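Local coordinates for Protease/Reverse transcriptase/ribonuclease H (Eastern chimpanzee simian foamy virus, PDB 7KSF), which combines an aspartic protease with a reverse transcriptase and RNase H, copying viral RNA into DNA and degrading the RNA strand of hybrids, at residues P585-S597 / K652-D665. The protein carries 1 engineered substitution. Sequence-based numbering, arbitrary orientation.
With CA (calcium ion), chain B.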
loop_
_atom_site.group_PDB
_atom_site.type_symbol
_atom_site.label_atom_id
_atom_site.label_comp_id
_atom_site.label_asym_id
_atom_site.label_seq_id
_atom_site.Cartn_x
_atom_site.Cartn_y
_atom_site.Cartn_z
ATOM N N PRO A 585 9.232 9.016 -25.621
ATOM C CA PRO A 585 8.390 7.984 -26.244
ATOM C C PRO A 585 9.003 6.596 -26.221
ATOM O O PRO A 585 8.271 5.615 -26.398
ATOM C CB PRO A 585 8.222 8.490 -27.683
ATOM C CG PRO A 585 9.446 9.304 -27.925
ATOM C CD PRO A 585 9.775 9.961 -26.611
ATOM N N SER A 586 10.315 6.474 -26.014
ATOM C CA SER A 586 10.940 5.156 -26.041
ATOM C C SER A 586 10.669 4.370 -24.766
ATOM O O SER A 586 10.542 3.140 -24.816
ATOM C CB SER A 586 12.446 5.293 -26.270
ATOM O OG SER A 586 13.072 4.026 -26.278
ATOM N N GLN A 587 10.569 5.050 -23.619
ATOM C CA GLN A 587 10.372 4.353 -22.352
ATOM C C GLN A 587 8.950 3.826 -22.190
ATOM O O GLN A 587 8.736 2.905 -21.393
ATOM C CB GLN A 587 10.720 5.274 -21.180
ATOM C CG GLN A 587 9.735 6.410 -20.951
ATOM C CD GLN A 587 10.030 7.198 -19.689
ATOM O OE1 GLN A 587 9.119 7.671 -19.008
ATOM N NE2 GLN A 587 11.311 7.347 -19.371
ATOM N N TYR A 588 7.983 4.379 -22.918
ATOM C CA TYR A 588 6.612 3.893 -22.827
ATOM C C TYR A 588 6.509 2.479 -23.383
ATOM O O TYR A 588 7.153 2.135 -24.377
ATOM C CB TYR A 588 5.660 4.822 -23.581
ATOM C CG TYR A 588 5.343 6.114 -22.864
ATOM C CD1 TYR A 588 5.949 7.307 -23.238
ATOM C CD2 TYR A 588 4.433 6.144 -21.815
ATOM C CE1 TYR A 588 5.661 8.492 -22.586
ATOM C CE2 TYR A 588 4.137 7.324 -21.156
ATOM C CZ TYR A 588 4.754 8.494 -21.547
ATOM O OH TYR A 588 4.462 9.670 -20.894
ATOM N N GLU A 589 5.692 1.654 -22.726
ATOM C CA GLU A 589 5.479 0.296 -23.220
ATOM C C GLU A 589 4.661 0.296 -24.503
ATOM O O GLU A 589 4.882 -0.552 -25.377
ATOM C CB GLU A 589 4.788 -0.549 -22.150
ATOM C CG GLU A 589 4.607 -2.006 -22.535
ATOM C CD GLU A 589 3.813 -2.784 -21.510
ATOM O OE1 GLU A 589 3.228 -2.149 -20.606
ATOM O OE2 GLU A 589 3.770 -4.029 -21.605
ATOM N N GLY A 590 3.726 1.230 -24.640
ATOM C CA GLY A 590 2.907 1.314 -25.834
ATOM C C GLY A 590 2.733 2.729 -26.348
ATOM O O GLY A 590 2.609 3.673 -25.565
ATOM N N VAL A 591 2.725 2.883 -27.670
ATOM C CA VAL A 591 2.540 4.174 -28.322
ATOM C C VAL A 591 1.352 4.054 -29.268
ATOM O O VAL A 591 1.297 3.131 -30.091
ATOM C CB VAL A 591 3.804 4.616 -29.081
ATOM C CG1 VAL A 591 3.547 5.911 -29.835
ATOM C CG2 VAL A 591 4.966 4.779 -28.114
ATOM N N PHE A 592 0.404 4.978 -29.143
ATOM C CA PHE A 592 -0.827 4.959 -29.924
ATOM C C PHE A 592 -0.908 6.229 -30.758
ATOM O O PHE A 592 -1.046 7.330 -30.214
ATOM C CB PHE A 592 -2.047 4.827 -29.012
ATOM C CG PHE A 592 -2.323 3.420 -28.571
ATOM C CD1 PHE A 592 -3.204 2.619 -29.279
ATOM C CD2 PHE A 592 -1.702 2.896 -27.449
ATOM C CE1 PHE A 592 -3.461 1.321 -28.878
ATOM C CE2 PHE A 592 -1.958 1.599 -27.042
ATOM C CZ PHE A 592 -2.838 0.811 -27.756
ATOM N N TYR A 593 -0.814 6.076 -32.075
ATOM C CA TYR A 593 -1.008 7.186 -32.997
ATOM C C TYR A 593 -2.459 7.196 -33.461
ATOM O O TYR A 593 -3.002 6.152 -33.838
ATOM C CB TYR A 593 -0.073 7.073 -34.200
ATOM C CG TYR A 593 1.395 7.035 -33.853
ATOM C CD1 TYR A 593 2.099 8.203 -33.595
ATOM C CD2 TYR A 593 2.078 5.830 -33.793
ATOM C CE1 TYR A 593 3.442 8.171 -33.278
ATOM C CE2 TYR A 593 3.420 5.785 -33.477
ATOM C CZ TYR A 593 4.098 6.959 -33.221
ATOM O OH TYR A 593 5.437 6.923 -32.906
ATOM N N THR A 594 -3.083 8.369 -33.428
ATOM C CA THR A 594 -4.469 8.514 -33.843
ATOM C C THR A 594 -4.601 9.651 -34.844
ATOM O O THR A 594 -3.724 10.512 -34.963
ATOM C CB THR A 594 -5.407 8.778 -32.652
ATOM O OG1 THR A 594 -5.037 10.007 -32.012
ATOM C CG2 THR A 594 -5.333 7.638 -31.649
ATOM N N ASP A 595 -5.721 9.636 -35.558
ATOM C CA ASP A 595 -6.047 10.654 -36.550
ATOM C C ASP A 595 -7.493 10.446 -36.980
ATOM O O ASP A 595 -8.125 9.445 -36.633
ATOM C CB ASP A 595 -5.098 10.590 -37.751
ATOM C CG ASP A 595 -5.214 11.801 -38.653
ATOM O OD1 ASP A 595 -6.087 11.792 -39.546
ATOM O OD2 ASP A 595 -4.440 12.760 -38.465
ATOM N N GLY A 596 -8.009 11.408 -37.741
ATOM C CA GLY A 596 -9.361 11.342 -38.256
ATOM C C GLY A 596 -9.631 12.353 -39.350
ATOM O O GLY A 596 -9.246 13.523 -39.242
ATOM N N SER A 597 -10.302 11.913 -40.407
ATOM C CA SER A 597 -10.574 12.744 -41.562
ATOM C C SER A 597 -12.069 12.759 -41.836
ATOM O O SER A 597 -12.829 11.947 -41.303
ATOM C CB SER A 597 -9.800 12.250 -42.792
ATOM O OG SER A 597 -8.427 12.086 -42.492
ATOM N N LYS A 652 -7.968 0.117 -25.680
ATOM C CA LYS A 652 -6.984 -0.911 -26.000
ATOM C C LYS A 652 -5.767 -0.865 -25.084
ATOM O O LYS A 652 -5.033 -1.856 -25.002
ATOM C CB LYS A 652 -6.548 -0.774 -27.459
ATOM C CG LYS A 652 -7.694 -0.892 -28.443
ATOM C CD LYS A 652 -8.518 -2.138 -28.170
ATOM C CE LYS A 652 -9.796 -2.143 -28.989
ATOM N NZ LYS A 652 -10.648 -3.330 -28.700
ATOM N N ALA A 653 -5.539 0.253 -24.392
ATOM C CA ALA A 653 -4.437 0.333 -23.438
ATOM C C ALA A 653 -4.757 -0.353 -22.117
ATOM O O ALA A 653 -3.829 -0.725 -21.389
ATOM C CB ALA A 653 -4.068 1.797 -23.184
ATOM N N LEU A 654 -6.040 -0.530 -21.792
ATOM C CA LEU A 654 -6.400 -1.158 -20.524
ATOM C C LEU A 654 -5.892 -2.592 -20.453
ATOM O O LEU A 654 -5.473 -3.058 -19.386
ATOM C CB LEU A 654 -7.914 -1.127 -20.330
ATOM C CG LEU A 654 -8.586 0.243 -20.373
ATOM C CD1 LEU A 654 -10.087 0.101 -20.182
ATOM C CD2 LEU A 654 -7.995 1.164 -19.322
ATOM N N LYS A 655 -5.920 -3.306 -21.579
ATOM C CA LYS A 655 -5.422 -4.677 -21.618
ATOM C C LYS A 655 -3.921 -4.759 -21.390
ATOM O O LYS A 655 -3.410 -5.855 -21.136
ATOM C CB LYS A 655 -5.782 -5.314 -22.960
ATOM C CG LYS A 655 -7.257 -5.227 -23.298
ATOM C CD LYS A 655 -7.542 -5.724 -24.702
ATOM C CE LYS A 655 -9.016 -5.586 -25.043
ATOM N NZ LYS A 655 -9.306 -5.990 -26.442
ATOM N N ILE A 656 -3.208 -3.638 -21.464
ATOM C CA ILE A 656 -1.761 -3.622 -21.283
ATOM C C ILE A 656 -1.434 -2.868 -20.000
ATOM O O ILE A 656 -1.442 -1.628 -19.991
ATOM C CB ILE A 656 -1.057 -2.993 -22.495
ATOM C CG1 ILE A 656 -1.464 -3.713 -23.784
ATOM C CG2 ILE A 656 0.451 -3.017 -22.305
ATOM C CD1 ILE A 656 -1.151 -5.197 -23.789
ATOM N N PRO A 657 -1.147 -3.563 -18.898
ATOM C CA PRO A 657 -0.803 -2.865 -17.652
ATOM C C PRO A 657 0.591 -2.257 -17.689
ATOM O O PRO A 657 1.575 -2.931 -17.365
ATOM C CB PRO A 657 -0.906 -3.969 -16.592
ATOM C CG PRO A 657 -0.614 -5.227 -17.346
ATOM C CD PRO A 657 -1.178 -5.026 -18.726
ATOM N N GLY A 658 0.686 -0.989 -18.081
ATOM C CA GLY A 658 1.960 -0.314 -18.161
ATOM C C GLY A 658 1.850 1.091 -18.718
ATOM O O GLY A 658 0.763 1.574 -19.051
ATOM N N PRO A 659 2.986 1.781 -18.823
ATOM C CA PRO A 659 2.976 3.166 -19.326
ATOM C C PRO A 659 2.745 3.204 -20.830
ATOM O O PRO A 659 3.472 2.573 -21.601
ATOM C CB PRO A 659 4.369 3.687 -18.953
ATOM C CG PRO A 659 5.220 2.460 -18.926
ATOM C CD PRO A 659 4.336 1.353 -18.414
ATOM N N VAL A 660 1.728 3.959 -21.246
ATOM C CA VAL A 660 1.383 4.108 -22.650
ATOM C C VAL A 660 1.209 5.589 -22.959
ATOM O O VAL A 660 1.069 6.426 -22.066
ATOM C CB VAL A 660 0.105 3.326 -23.025
ATOM C CG1 VAL A 660 0.368 1.829 -22.970
ATOM C CG2 VAL A 660 -1.035 3.704 -22.096
ATOM N N LEU A 661 1.218 5.904 -24.254
ATOM C CA LEU A 661 1.132 7.279 -24.722
ATOM C C LEU A 661 0.282 7.331 -25.982
ATOM O O LEU A 661 0.562 6.622 -26.952
ATOM C CB LEU A 661 2.529 7.855 -24.996
ATOM C CG LEU A 661 2.609 9.229 -25.662
ATOM C CD1 LEU A 661 1.896 10.281 -24.830
ATOM C CD2 LEU A 661 4.063 9.618 -25.890
ATOM N N VAL A 662 -0.753 8.168 -25.963
ATOM C CA VAL A 662 -1.639 8.353 -27.105
ATOM C C VAL A 662 -1.358 9.719 -27.715
ATOM O O VAL A 662 -1.066 10.687 -27.004
ATOM C CB VAL A 662 -3.124 8.220 -26.703
ATOM C CG1 VAL A 662 -4.016 8.191 -27.935
ATOM C CG2 VAL A 662 -3.336 6.976 -25.857
ATOM N N ILE A 663 -1.440 9.795 -29.041
ATOM C CA ILE A 663 -1.066 10.989 -29.789
ATOM C C ILE A 663 -2.211 11.364 -30.721
ATOM O O ILE A 663 -2.719 10.515 -31.459
ATOM C CB ILE A 663 0.232 10.778 -30.589
ATOM C CG1 ILE A 663 1.403 10.480 -29.646
ATOM C CG2 ILE A 663 0.534 11.990 -31.458
ATOM C CD1 ILE A 663 1.626 9.005 -29.375
ATOM N N THR A 664 -2.603 12.635 -30.694
ATOM C CA THR A 664 -3.678 13.143 -31.534
ATOM C C THR A 664 -3.141 14.204 -32.483
ATOM O O THR A 664 -2.384 15.090 -32.077
ATOM C CB THR A 664 -4.805 13.749 -30.695
ATOM O OG1 THR A 664 -5.058 12.921 -29.555
ATOM C CG2 THR A 664 -6.074 13.858 -31.523
ATOM N N ASP A 665 -3.544 14.114 -33.753
ATOM C CA ASP A 665 -3.239 15.185 -34.694
ATOM C C ASP A 665 -3.995 16.462 -34.346
ATOM O O ASP A 665 -3.539 17.563 -34.679
ATOM C CB ASP A 665 -3.569 14.735 -36.117
ATOM C CG ASP A 665 -3.225 15.783 -37.153
ATOM O OD1 ASP A 665 -2.228 16.510 -36.959
ATOM O OD2 ASP A 665 -3.950 15.878 -38.164
HETATM CA CA CA B . -7.760 14.177 -38.725
#
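F592 N bonds to L661 O at 2.7 Å. On its other side F592 O receives I663 N at 2.8 Å, so one residue of strand 590-597 grips both neighbours of V662. This alternation defines a parallel pair, and the 13° between the strand directions agrees. The pair joins the central strand 590-597 of the five-stranded RNase H sheet, whose order is 3-2-1-4-5, to its neighbour 660-664; from the first, the chain runs through strands 610-618 and 624-634 and then helix 638-654 before returning. L661 N to G590 O and T594 N to I663 O extend the series, while P659 O takes E589 N and, more weakly, G590 N at the entry.

Beyond T594, the D595 and D665 side chains run alongside each other in the same direction, their carboxylate planes nearly parallel. OD2 of D595 and OD2 of D665, both acceptors, lie 3.2 Å apart without a hydrogen bond. The calcium ion, bound by G596 O and E642, lies at this end, consistent with the acidic metal site of RNases H.

Apolar packing separates by face. On one, CG1 of V591 meets CD1 of I663 at 3.7 Å; on the other, the F592 ring lies against CB of K652 and the A653 methyl, joining helix 638-654 to the sheet, with H616 also meeting the ring. With CG of F592 anti to the carbonyl carbon (chi1 -81°), the ring is carried toward that helix. CB of F592 packs beside CG2 of V662. Near the strand entry, Y588 offers a ring face to L661: CB of L661 stands 3.8 Å from the centroid of the Y588 ring, 7° off its normal, a CH-pi contact, and CD2 of L661 touches CE1 of Y588.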